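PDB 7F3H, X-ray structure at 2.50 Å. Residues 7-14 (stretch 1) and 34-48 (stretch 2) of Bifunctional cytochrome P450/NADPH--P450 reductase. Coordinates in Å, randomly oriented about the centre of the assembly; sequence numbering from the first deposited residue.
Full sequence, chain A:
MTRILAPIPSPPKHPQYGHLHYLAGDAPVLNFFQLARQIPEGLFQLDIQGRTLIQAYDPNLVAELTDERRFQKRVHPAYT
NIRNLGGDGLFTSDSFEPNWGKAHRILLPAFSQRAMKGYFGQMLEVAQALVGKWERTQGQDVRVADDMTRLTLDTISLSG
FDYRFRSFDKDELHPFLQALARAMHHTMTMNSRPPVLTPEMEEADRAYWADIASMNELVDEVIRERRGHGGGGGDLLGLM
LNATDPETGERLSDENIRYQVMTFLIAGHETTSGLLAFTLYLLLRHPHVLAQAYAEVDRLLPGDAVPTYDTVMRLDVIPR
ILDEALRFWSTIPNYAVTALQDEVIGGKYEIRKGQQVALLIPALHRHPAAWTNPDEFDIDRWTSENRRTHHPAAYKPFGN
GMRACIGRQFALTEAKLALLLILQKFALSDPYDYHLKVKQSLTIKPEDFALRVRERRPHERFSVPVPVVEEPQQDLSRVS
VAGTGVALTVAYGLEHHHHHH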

# COMPACT_ATOMS: atom_id res chain seq x y z
N PRO A 7 4.77 -15.05 30.37
CA PRO A 7 5.64 -14.06 29.71
C PRO A 7 5.56 -14.20 28.20
O PRO A 7 5.45 -15.31 27.67
CB PRO A 7 7.04 -14.40 30.23
CG PRO A 7 6.95 -15.87 30.61
CD PRO A 7 5.53 -16.09 31.09
N ILE A 8 5.50 -13.07 27.51
CA ILE A 8 5.50 -13.10 26.05
C ILE A 8 6.81 -13.73 25.58
O ILE A 8 7.90 -13.34 26.05
CB ILE A 8 5.33 -11.68 25.48
CG1 ILE A 8 3.96 -11.13 25.86
CG2 ILE A 8 5.53 -11.69 23.97
CD1 ILE A 8 3.77 -9.68 25.53
N PRO A 9 6.78 -14.73 24.70
CA PRO A 9 8.03 -15.36 24.27
C PRO A 9 9.00 -14.33 23.69
O PRO A 9 8.59 -13.34 23.08
CB PRO A 9 7.59 -16.38 23.21
CG PRO A 9 6.11 -16.64 23.53
CD PRO A 9 5.59 -15.34 24.08
N SER A 10 10.29 -14.58 23.91
CA SER A 10 11.36 -13.73 23.44
C SER A 10 12.59 -14.54 23.04
O SER A 10 12.96 -15.48 23.75
CB SER A 10 11.71 -12.69 24.52
OG SER A 10 12.38 -11.58 23.93
N PRO A 11 13.22 -14.24 21.90
CA PRO A 11 14.39 -15.02 21.45
C PRO A 11 15.58 -14.76 22.36
O PRO A 11 15.64 -13.72 23.04
CB PRO A 11 14.67 -14.47 20.05
CG PRO A 11 13.46 -13.72 19.68
CD PRO A 11 12.90 -13.17 20.94
N PRO A 12 16.55 -15.67 22.41
CA PRO A 12 17.59 -15.60 23.46
C PRO A 12 18.53 -14.37 23.46
O PRO A 12 19.18 -14.18 24.50
CB PRO A 12 18.36 -16.92 23.26
CG PRO A 12 18.04 -17.35 21.87
CD PRO A 12 16.65 -16.89 21.60
N LYS A 13 18.64 -13.56 22.38
CA LYS A 13 19.47 -12.33 22.35
C LYS A 13 20.97 -12.61 22.15
O LYS A 13 21.49 -13.61 22.67
CB LYS A 13 19.23 -11.52 23.63
CG LYS A 13 19.91 -10.19 23.81
CD LYS A 13 19.57 -9.61 25.20
CE LYS A 13 18.27 -8.84 25.35
NZ LYS A 13 18.34 -7.43 24.84
N HIS A 14 21.70 -11.72 21.45
CA HIS A 14 23.09 -11.81 20.96
C HIS A 14 24.06 -11.02 21.83
O HIS A 14 23.74 -9.90 22.24
CB HIS A 14 23.17 -11.27 19.52
CG HIS A 14 24.47 -11.51 18.83
ND1 HIS A 14 25.64 -10.86 19.17
CD2 HIS A 14 24.79 -12.32 17.78
CE1 HIS A 14 26.62 -11.26 18.38
NE2 HIS A 14 26.13 -12.14 17.52
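Stretch 2, residues 34-48: QLARQIPEGLFQLDI

What shape does stretch 2 bring to the proline-rich segment of stretch 1? It comes as the end of a helix, a tight turn and a strand. Residues 34-38 are the last of a helix that begins earlier in the chain; Ile39 is the first to leave helical angles, and a type I beta turn from Ile39 to Gly42 reverses the path. From Leu43 onward the chain is extended as a strand. Gly42 has a positive phi of 92°, where a CB would be jammed against the carbonyl oxygen of Glu41, so the turn itself calls for glycine. Stretch 1 has no regular helix or strand, but its backbone is drawn out for most of its length and runs alongside this strand in the same direction, Pro9 beside Phe44 and Ser10 beside Gln45, with a CA to CA distance of 4.8 Å for each pair.

Where do the two backbones hold on to each other? The contact is short and rests on two carbonyls, one from each side. Pro9 O accepts a weak hydrogen bond from Gln45 N at 2.8 Å, bent to 128° at the hydrogen, and the same oxygen lies 3.1 Å from Phe44 CA in a CA-H...O contact. One residue on, Ser10 OG donates to Gln45 O across a very short 2.4 Å, while Ser10 CA approaches that oxygen at 3.5 Å. Proline has no amide hydrogen, so Pro9 and Pro11 cannot donate from their backbone nitrogens, and here the serine hydroxyl supplies the donor from stretch 1.

Which bumps fill which hollows? Two proline rings are the main knobs on one flank. Pro9 settles among the turn and the start of the strand: its CB is 3.7 Å from Ile39 CG2, its CG is 3.7 Å from Glu41 CD, and its CD lies 4.0 Å from Leu43 CD2 and 3.4 Å from Leu43 O. Pro11, buried, fits between helix and strand, with CG 3.5 Å from Leu35 CD2 and CD 3.6 Å from Leu46 CD2. Ile39 borders both rings, though more loosely at Pro11, where Pro11 CG and Ile39 CD1 are 4.5 Å apart. Leu46 starts sideways from its CA, yet its end swings nearer to reach the ring.

What closes the contact at its two ends? At the start, Ile8 points toward the strand and lays its CG2 methyl over the backbone, 3.7 Å from Phe44 C, with Leu43 CG at 3.9 Å and Gln45 CB at 3.7 Å from the same methyl. Phe44 adds little through its ring, because its side chain leads away from stretch 1. At the other end, Lys13 reaches back to Asp47 in a long salt bridge, NZ to OD2 3.7 Å, between two exposed side chains. Altogether 571 Å² is buried, summed over both sides.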

# COMPACT_ATOMS: atom_id res chain seq x y z
N GLN A 34 10.93 -14.91 10.00
CA GLN A 34 11.67 -16.13 10.35
C GLN A 34 11.54 -16.44 11.84
O GLN A 34 11.23 -17.58 12.23
CB GLN A 34 13.15 -16.00 9.98
CG GLN A 34 13.51 -16.21 8.51
CD GLN A 34 12.86 -17.43 7.83
OE1 GLN A 34 12.40 -17.34 6.69
NE2 GLN A 34 12.84 -18.57 8.52
N LEU A 35 11.77 -15.43 12.71
CA LEU A 35 11.46 -15.63 14.12
C LEU A 35 10.08 -16.20 14.34
O LEU A 35 9.93 -17.18 15.08
CB LEU A 35 11.56 -14.37 14.97
CG LEU A 35 12.88 -13.97 15.53
CD1 LEU A 35 12.69 -12.63 16.27
CD2 LEU A 35 13.23 -15.11 16.50
N ALA A 36 9.06 -15.59 13.73
CA ALA A 36 7.69 -16.05 13.96
C ALA A 36 7.58 -17.53 13.64
O ALA A 36 6.92 -18.29 14.36
CB ALA A 36 6.71 -15.24 13.13
N ARG A 37 8.31 -17.97 12.61
CA ARG A 37 8.25 -19.39 12.25
C ARG A 37 8.92 -20.27 13.29
O ARG A 37 8.58 -21.45 13.40
CB ARG A 37 8.97 -19.62 10.91
CG ARG A 37 8.13 -19.34 9.71
CD ARG A 37 7.00 -20.36 9.56
NE ARG A 37 6.54 -20.39 8.18
CZ ARG A 37 5.47 -19.73 7.74
NH1 ARG A 37 4.77 -18.98 8.59
NH2 ARG A 37 5.12 -19.82 6.46
N GLN A 38 9.79 -19.69 14.13
CA GLN A 38 10.35 -20.47 15.24
C GLN A 38 9.41 -20.48 16.44
O GLN A 38 9.47 -21.41 17.24
CB GLN A 38 11.69 -19.92 15.74
CG GLN A 38 12.74 -19.58 14.72
CD GLN A 38 13.06 -20.75 13.86
OE1 GLN A 38 13.26 -21.86 14.35
NE2 GLN A 38 13.09 -20.52 12.55
N ILE A 39 8.56 -19.47 16.59
CA ILE A 39 7.80 -19.34 17.83
C ILE A 39 6.32 -19.64 17.61
O ILE A 39 5.57 -18.79 17.12
CB ILE A 39 8.02 -17.94 18.43
CG1 ILE A 39 9.53 -17.62 18.47
CG2 ILE A 39 7.38 -17.78 19.81
CD1 ILE A 39 9.90 -16.34 19.16
N PRO A 40 5.85 -20.83 18.00
CA PRO A 40 4.48 -21.24 17.66
C PRO A 40 3.40 -20.59 18.51
O PRO A 40 2.23 -20.62 18.09
CB PRO A 40 4.49 -22.76 17.87
CG PRO A 40 5.50 -22.95 18.97
CD PRO A 40 6.59 -21.92 18.68
N GLU A 41 3.74 -19.96 19.64
CA GLU A 41 2.74 -19.27 20.46
C GLU A 41 2.07 -18.11 19.75
O GLU A 41 1.11 -17.55 20.29
CB GLU A 41 3.35 -18.74 21.75
CG GLU A 41 3.78 -19.79 22.71
CD GLU A 41 5.24 -20.13 22.50
OE1 GLU A 41 5.70 -20.04 21.34
OE2 GLU A 41 5.93 -20.51 23.48
N GLY A 42 2.63 -17.63 18.65
CA GLY A 42 1.93 -16.65 17.85
C GLY A 42 2.22 -15.20 18.20
O GLY A 42 1.64 -14.30 17.54
N LEU A 43 3.09 -14.92 19.19
CA LEU A 43 3.55 -13.54 19.38
C LEU A 43 4.92 -13.62 20.07
O LEU A 43 5.21 -14.58 20.79
CB LEU A 43 2.58 -12.67 20.25
CG LEU A 43 2.51 -12.67 21.79
CD1 LEU A 43 1.69 -11.49 22.41
CD2 LEU A 43 2.18 -13.98 22.45
N PHE A 44 5.74 -12.60 19.86
CA PHE A 44 7.03 -12.56 20.56
C PHE A 44 7.41 -11.11 20.87
O PHE A 44 6.77 -10.17 20.41
CB PHE A 44 8.16 -13.26 19.79
CG PHE A 44 8.46 -12.65 18.44
CD1 PHE A 44 9.18 -11.46 18.33
CD2 PHE A 44 8.06 -13.29 17.27
CE1 PHE A 44 9.45 -10.91 17.11
CE2 PHE A 44 8.34 -12.75 16.03
CZ PHE A 44 9.04 -11.55 15.95
N GLN A 45 8.50 -10.98 21.64
CA GLN A 45 8.96 -9.73 22.24
C GLN A 45 10.46 -9.54 21.96
O GLN A 45 11.23 -10.49 22.08
CB GLN A 45 8.72 -9.82 23.73
CG GLN A 45 8.55 -8.57 24.50
CD GLN A 45 8.51 -8.88 25.99
OE1 GLN A 45 8.58 -10.05 26.39
NE2 GLN A 45 8.42 -7.85 26.81
N LEU A 46 10.86 -8.31 21.59
CA LEU A 46 12.25 -7.89 21.41
C LEU A 46 12.58 -6.65 22.22
O LEU A 46 11.69 -5.84 22.49
CB LEU A 46 12.52 -7.63 19.91
CG LEU A 46 12.42 -8.75 18.86
CD1 LEU A 46 12.88 -8.20 17.53
CD2 LEU A 46 13.26 -9.97 19.24
N ASP A 47 13.87 -6.47 22.61
CA ASP A 47 14.29 -5.22 23.32
C ASP A 47 15.03 -4.35 22.33
O ASP A 47 16.15 -4.67 21.95
CB ASP A 47 15.24 -5.29 24.51
CG ASP A 47 14.65 -5.86 25.71
OD1 ASP A 47 13.41 -5.96 25.81
OD2 ASP A 47 15.51 -6.03 26.68
N ILE A 48 14.40 -3.28 21.92
CA ILE A 48 14.99 -2.32 21.02
C ILE A 48 15.42 -1.10 21.81
O ILE A 48 14.59 -0.28 22.21
CB ILE A 48 14.03 -2.01 19.88
CG1 ILE A 48 13.81 -3.35 19.19
CG2 ILE A 48 14.60 -0.88 19.03
CD1 ILE A 48 15.15 -3.96 18.67